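Local coordinates for glycosyl hydrolases family 31 family protein (PDB 6DRU) that releases alpha-xylose from the non-reducing terminal glucose of xyloglucan oligosaccharides as a family 31 alpha-xylosidase, at the interface of chains A and B. Residues are numbered along the deposited sequence; one frame, centred on the assembly and turned at random. Chains: chain A/B, Glycosyl hydrolases family 31 family protein.

Contact 1: the interface of chains A and B. Residues chain A 347, 353-355, 407; chain B 349-351, 353.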
ATOM      1  N   THR A 347       5.238  -8.579  14.318  1.00 50.41           N
ATOM      2  CA  THR A 347       4.258  -8.009  13.408  1.00 49.94           C
ATOM      3  C   THR A 347       4.422  -6.495  13.374  1.00 57.71           C
ATOM      4  O   THR A 347       4.792  -5.864  14.368  1.00 60.23           O
ATOM      5  CB  THR A 347       2.840  -8.391  13.835  1.00 49.93           C
ATOM      6  OG1 THR A 347       2.615  -7.964  15.183  1.00 68.11           O
ATOM      7  CG2 THR A 347       2.642  -9.893  13.739  1.00 49.47           C
ATOM      8  N   THR A 353       3.231  -9.383  18.740  1.00 60.35           N
ATOM      9  CA  THR A 353       3.126 -10.832  18.850  1.00 45.66           C
ATOM     10  C   THR A 353       2.875 -11.455  17.484  1.00 56.26           C
ATOM     11  O   THR A 353       2.125 -10.919  16.664  1.00 55.34           O
ATOM     12  CB  THR A 353       2.001 -11.211  19.813  1.00 54.92           C
ATOM     13  OG1 THR A 353       0.824 -10.454  19.499  1.00 64.25           O
ATOM     14  CG2 THR A 353       2.413 -10.932  21.249  1.00 45.43           C
ATOM     15  N   THR A 354       3.506 -12.604  17.246  1.00 58.76           N
ATOM     16  CA  THR A 354       3.442 -13.267  15.950  1.00 57.24           C
ATOM     17  C   THR A 354       2.529 -14.485  15.934  1.00 64.83           C
ATOM     18  O   THR A 354       2.016 -14.844  14.869  1.00 64.00           O
ATOM     19  CB  THR A 354       4.846 -13.687  15.504  1.00 54.36           C
ATOM     20  OG1 THR A 354       5.465 -14.464  16.538  1.00 57.15           O
ATOM     21  CG2 THR A 354       5.701 -12.460  15.229  1.00 49.73           C
ATOM     22  N   ASP A 355       2.313 -15.131  17.081  1.00 60.65           N
ATOM     23  CA  ASP A 355       1.413 -16.276  17.167  1.00 60.05           C
ATOM     24  C   ASP A 355       1.091 -16.566  18.628  1.00 62.24           C
ATOM     25  O   ASP A 355       1.304 -15.712  19.496  1.00 60.32           O
ATOM     26  CB  ASP A 355       2.031 -17.509  16.497  1.00 70.58           C
ATOM     27  CG  ASP A 355       0.985 -18.458  15.927  1.00 72.20           C
ATOM     28  OD1 ASP A 355      -0.145 -18.498  16.463  1.00 65.77           O
ATOM     29  OD2 ASP A 355       1.297 -19.171  14.949  1.00 71.66           O
ATOM     30  N   GLU A 407      -3.329 -19.031  12.168  1.00 55.12           N
ATOM     31  CA  GLU A 407      -2.884 -18.281  13.330  1.00 56.29           C
ATOM     32  C   GLU A 407      -3.574 -18.792  14.592  1.00 58.23           C
ATOM     33  O   GLU A 407      -4.488 -19.619  14.543  1.00 58.18           O
ATOM     34  CB  GLU A 407      -3.149 -16.786  13.140  1.00 54.02           C
ATOM     35  CG  GLU A 407      -1.997 -16.027  12.502  1.00 51.73           C
ATOM     36  CD  GLU A 407      -0.807 -15.876  13.433  1.00 58.53           C
ATOM     37  OE1 GLU A 407      -0.945 -16.173  14.639  1.00 56.96           O
ATOM     38  OE2 GLU A 407       0.269 -15.460  12.958  1.00 60.69           O
TER
ATOM     39  N   ASP B 349      -3.208  -8.622  10.614  1.00 58.11           N
ATOM     40  CA  ASP B 349      -2.459  -9.844  10.355  1.00 51.99           C
ATOM     41  C   ASP B 349      -1.835 -10.319  11.659  1.00 62.28           C
ATOM     42  O   ASP B 349      -1.651  -9.544  12.602  1.00 69.23           O
ATOM     43  CB  ASP B 349      -1.387  -9.643   9.275  1.00 52.13           C
ATOM     44  CG  ASP B 349      -0.253  -8.744   9.730  1.00 81.37           C
ATOM     45  OD1 ASP B 349       0.817  -8.774   9.085  1.00 76.27           O
ATOM     46  OD2 ASP B 349      -0.410  -8.043  10.753  1.00 97.32           O
ATOM     47  N   GLY B 350      -1.507 -11.607  11.704  1.00 53.27           N
ATOM     48  CA  GLY B 350      -1.033 -12.225  12.918  1.00 51.75           C
ATOM     49  C   GLY B 350      -2.178 -12.785  13.736  1.00 58.35           C
ATOM     50  O   GLY B 350      -3.297 -12.953  13.241  1.00 64.89           O
ATOM     51  N   PRO B 351      -1.920 -13.088  15.011  1.00 54.61           N
ATOM     52  CA  PRO B 351      -2.982 -13.672  15.849  1.00 55.32           C
ATOM     53  C   PRO B 351      -4.193 -12.771  16.007  1.00 59.64           C
ATOM     54  O   PRO B 351      -5.310 -13.273  16.192  1.00 62.70           O
ATOM     55  CB  PRO B 351      -2.274 -13.916  17.190  1.00 54.68           C
ATOM     56  CG  PRO B 351      -1.113 -12.974  17.185  1.00 52.85           C
ATOM     57  CD  PRO B 351      -0.666 -12.897  15.757  1.00 56.70           C
ATOM     58  N   THR B 353      -4.241 -10.029  18.309  1.00 65.07           N
ATOM     59  CA  THR B 353      -4.211  -9.287  19.562  1.00 59.96           C
ATOM     60  C   THR B 353      -3.875  -7.826  19.300  1.00 60.89           C
ATOM     61  O   THR B 353      -3.063  -7.504  18.429  1.00 63.71           O
ATOM     62  CB  THR B 353      -3.191  -9.898  20.524  1.00 51.24           C
ATOM     63  OG1 THR B 353      -1.957 -10.135  19.835  1.00 58.09           O
ATOM     64  CG2 THR B 353      -3.712 -11.207  21.089  1.00 50.63           C
TER

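Contact 2: the interface of chains A and B. Residues chain A 339, 346, 351-352, 363; chain B 361, 408, 420.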
ATOM      1  N   GLN A 339      14.161  -8.814  23.942  1.00 67.82           N
ATOM      2  CA  GLN A 339      13.403  -7.636  23.536  1.00 60.28           C
ATOM      3  C   GLN A 339      14.302  -6.410  23.426  1.00 55.40           C
ATOM      4  O   GLN A 339      14.174  -5.622  22.481  1.00 59.74           O
ATOM      5  CB  GLN A 339      12.270  -7.385  24.529  1.00 45.60           C
ATOM      6  CG  GLN A 339      11.238  -6.389  24.053  1.00 62.62           C
ATOM      7  CD  GLN A 339      10.320  -6.972  23.005  1.00 58.05           C
ATOM      8  OE1 GLN A 339      10.470  -6.704  21.814  1.00 77.76           O
ATOM      9  NE2 GLN A 339       9.359  -7.775  23.445  1.00 53.25           N
ATOM     10  N   ALA A 346       8.688  -9.297  14.770  1.00 54.50           N
ATOM     11  CA  ALA A 346       7.458  -8.709  15.271  1.00 50.70           C
ATOM     12  C   ALA A 346       6.537  -8.383  14.107  1.00 51.54           C
ATOM     13  O   ALA A 346       7.000  -7.970  13.042  1.00 62.09           O
ATOM     14  CB  ALA A 346       7.739  -7.442  16.087  1.00 53.19           C
ATOM     15  N   PRO A 351       1.046  -4.916  19.329  1.00 53.18           N
ATOM     16  CA  PRO A 351       2.064  -5.294  20.323  1.00 47.70           C
ATOM     17  C   PRO A 351       3.292  -5.951  19.719  1.00 54.97           C
ATOM     18  O   PRO A 351       4.388  -5.832  20.283  1.00 54.94           O
ATOM     19  CB  PRO A 351       1.308  -6.258  21.248  1.00 54.70           C
ATOM     20  CG  PRO A 351       0.176  -6.774  20.415  1.00 48.79           C
ATOM     21  CD  PRO A 351      -0.224  -5.631  19.534  1.00 52.95           C
ATOM     22  N   GLY A 352       3.147  -6.633  18.586  1.00 55.05           N
ATOM     23  CA  GLY A 352       4.256  -7.309  17.946  1.00 50.59           C
ATOM     24  C   GLY A 352       4.219  -8.817  18.051  1.00 55.05           C
ATOM     25  O   GLY A 352       5.110  -9.478  17.503  1.00 57.04           O
ATOM     26  N   ARG A 363       6.397 -14.352  20.441  1.00 52.54           N
ATOM     27  CA  ARG A 363       7.140 -13.743  19.346  1.00 54.01           C
ATOM     28  C   ARG A 363       8.268 -14.684  18.948  1.00 58.11           C
ATOM     29  O   ARG A 363       8.980 -15.199  19.815  1.00 62.39           O
ATOM     30  CB  ARG A 363       7.717 -12.380  19.749  1.00 51.19           C
ATOM     31  CG  ARG A 363       6.713 -11.420  20.361  1.00 58.47           C
ATOM     32  CD  ARG A 363       7.378 -10.516  21.391  1.00 56.30           C
ATOM     33  NE  ARG A 363       6.401  -9.718  22.126  1.00 61.69           N
ATOM     34  CZ  ARG A 363       6.061  -8.472  21.808  1.00 58.23           C
ATOM     35  NH1 ARG A 363       6.625  -7.870  20.769  1.00 58.18           N
ATOM     36  NH2 ARG A 363       5.157  -7.828  22.533  1.00 55.42           N
TER
ATOM     37  N   TYR B 361      -1.834 -10.932  26.534  1.00 61.78           N
ATOM     38  CA  TYR B 361      -2.148 -10.180  25.330  1.00 59.02           C
ATOM     39  C   TYR B 361      -3.636 -10.303  25.035  1.00 61.18           C
ATOM     40  O   TYR B 361      -4.223 -11.381  25.162  1.00 56.26           O
ATOM     41  CB  TYR B 361      -1.305 -10.669  24.155  1.00 52.92           C
ATOM     42  CG  TYR B 361       0.155 -10.315  24.315  1.00 59.63           C
ATOM     43  CD1 TYR B 361       1.036 -11.182  24.947  1.00 62.96           C
ATOM     44  CD2 TYR B 361       0.647  -9.099  23.859  1.00 55.30           C
ATOM     45  CE1 TYR B 361       2.371 -10.854  25.105  1.00 64.34           C
ATOM     46  CE2 TYR B 361       1.979  -8.762  24.013  1.00 56.06           C
ATOM     47  CZ  TYR B 361       2.836  -9.642  24.636  1.00 58.52           C
ATOM     48  OH  TYR B 361       4.163  -9.307  24.789  1.00 52.31           O
ATOM     49  N   ASN B 408       2.175  -2.582  24.042  1.00 57.75           N
ATOM     50  CA  ASN B 408       2.660  -3.493  25.083  1.00 58.92           C
ATOM     51  C   ASN B 408       2.401  -2.915  26.476  1.00 62.93           C
ATOM     52  O   ASN B 408       3.279  -2.906  27.340  1.00 59.53           O
ATOM     53  CB  ASN B 408       4.142  -3.826  24.889  1.00 46.67           C
ATOM     54  CG  ASN B 408       4.435  -4.379  23.510  1.00 52.91           C
ATOM     55  OD1 ASN B 408       4.029  -5.491  23.173  1.00 55.21           O
ATOM     56  ND2 ASN B 408       5.139  -3.598  22.699  1.00 47.03           N
ATOM     57  N   PHE B 420       7.041   0.308  18.857  1.00 53.82           N
ATOM     58  CA  PHE B 420       6.117  -0.557  18.137  1.00 58.24           C
ATOM     59  C   PHE B 420       4.968   0.280  17.586  1.00 59.57           C
ATOM     60  O   PHE B 420       4.379   1.096  18.305  1.00 58.87           O
ATOM     61  CB  PHE B 420       5.585  -1.665  19.046  1.00 48.32           C
ATOM     62  CG  PHE B 420       6.576  -2.763  19.314  1.00 53.92           C
ATOM     63  CD1 PHE B 420       6.764  -3.780  18.393  1.00 60.31           C
ATOM     64  CD2 PHE B 420       7.315  -2.780  20.484  1.00 60.06           C
ATOM     65  CE1 PHE B 420       7.675  -4.793  18.634  1.00 57.35           C
ATOM     66  CE2 PHE B 420       8.227  -3.791  20.731  1.00 50.46           C
ATOM     67  CZ  PHE B 420       8.407  -4.798  19.804  1.00 51.34           C
TER

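Contact 1: the interface of chains A and B
The loop of chain A that runs from strand 346-347 into strand 355-357, together with a second loop bearing A:Glu407, meets the same connecting loop of chain B at B:Asp349 to B:Thr353. B:Pro351 hides 44 Å², more than any other residue of the patch, and its ring fits between A:Glu407 on one flank and the A:Thr353 to A:Thr354 backbone on the other. Its CD lies 3.4 Å from the carbonyl oxygen O of A:Thr354, while CG faces the hydroxyl and carbonyl of A:Thr353.

A:Glu407 approaches flat rather than end-on. Its carboxylate lies over the peptide link from B:Gly350 to B:Pro351, the two planes being within about 5° of parallel. The carboxylate carbon CD is 3.4 Å from B:Gly350 C, and OE1 is 3.3 Å from B:Pro351 N. That nitrogen, part of the proline ring, carries no hydrogen, so the approach is a face-to-face contact without a hydrogen bond. A bend at chi2 (-71°) folds the chain so that CG also passes along the B:Gly350 carbonyl, 3.4 Å from its O.

The hydrogen bond of this patch joins identical residues: A:Thr353 OG1 donates to B:Thr353 OG1 over 2.8 Å. Both hydroxyls sit between their own backbone N and carbonyl carbon (chi1 47° in each copy), which turns them toward one another while the side chains cross at about a right angle. Because the residue meets its own symmetry mate, the bond spans the two-fold axis, and donor and acceptor could exchange roles. On chain A, a weak bond from A:Thr347 OG1 to A:Thr353 O ties the two stems of the loop.

The structure alone does not establish that this pairing forms in solution. The loop, between strands 346-347 and 355-357, is part of the family 31 TIM-barrel domain, and the patch centre lies about 17 Å from the active-site residue A:Asp395.

Contact 2: the interface of chains A and B
A:Arg363, on strand 360-364, reaches across to B:Tyr361 and B:Asn408. From CB the chain departs with CG anti to the carbonyl carbon and bends at chi2; A:Gln339 NE2 of the same chain stands over one guanidinium face, toward the rim. NE comes within 3.5 Å of B:Tyr361 OH, but the bonds across start at NH2. This nitrogen donates to the phenol OH of B:Tyr361 at 2.9 Å, nearly straight (171° at H) and in the guanidinium plane. It also meets the amide oxygen OD1 of B:Asn408 at 2.7 Å, where the donor stands above the carbonyl plane and the bond is more bent (135° at H). NH1 stands over the margin of the B:Phe420 ring, 3.7 Å from CZ, on the face that A:Pro351 O also meets. Both terminal nitrogens make weak bonds to that carbonyl O, which may help hold the group against the A:Pro351 loop of the same chain.

The OD1 bond depends on the modelled orientation of the B:Asn408 amide, which is doubtful, since OD1 also lies close to A:Pro351 O and both are acceptors; ND2 bonds that carbonyl weakly.

The B:Phe420 ring packs among polar atoms and one methyl group of chain A: A:Ala346 CB meets the edge at CE1, 3.7 Å away. At another part of that edge, in the ring plane and with its amide turned 87° to it, A:Gln339 places OE1 3.5 Å from B:Phe420 CZ.

Contact 1 and contact 2 are neighbouring parts of one two-fold interface, their C-alpha centres about 9 Å apart. The same loop serves both: the proline at 351 works from chain B in contact 1 and from chain A in contact 2. Residues 407 and 408 are likewise adjacent in sequence and face that loop in successive patches. By symmetry, each 351 proline therefore meets both residues of the opposing chain, which makes the two patches one continuous seam. The centre of contact 2 lies about 20 Å from A:Asp395, so any effect on activity would probably be indirect.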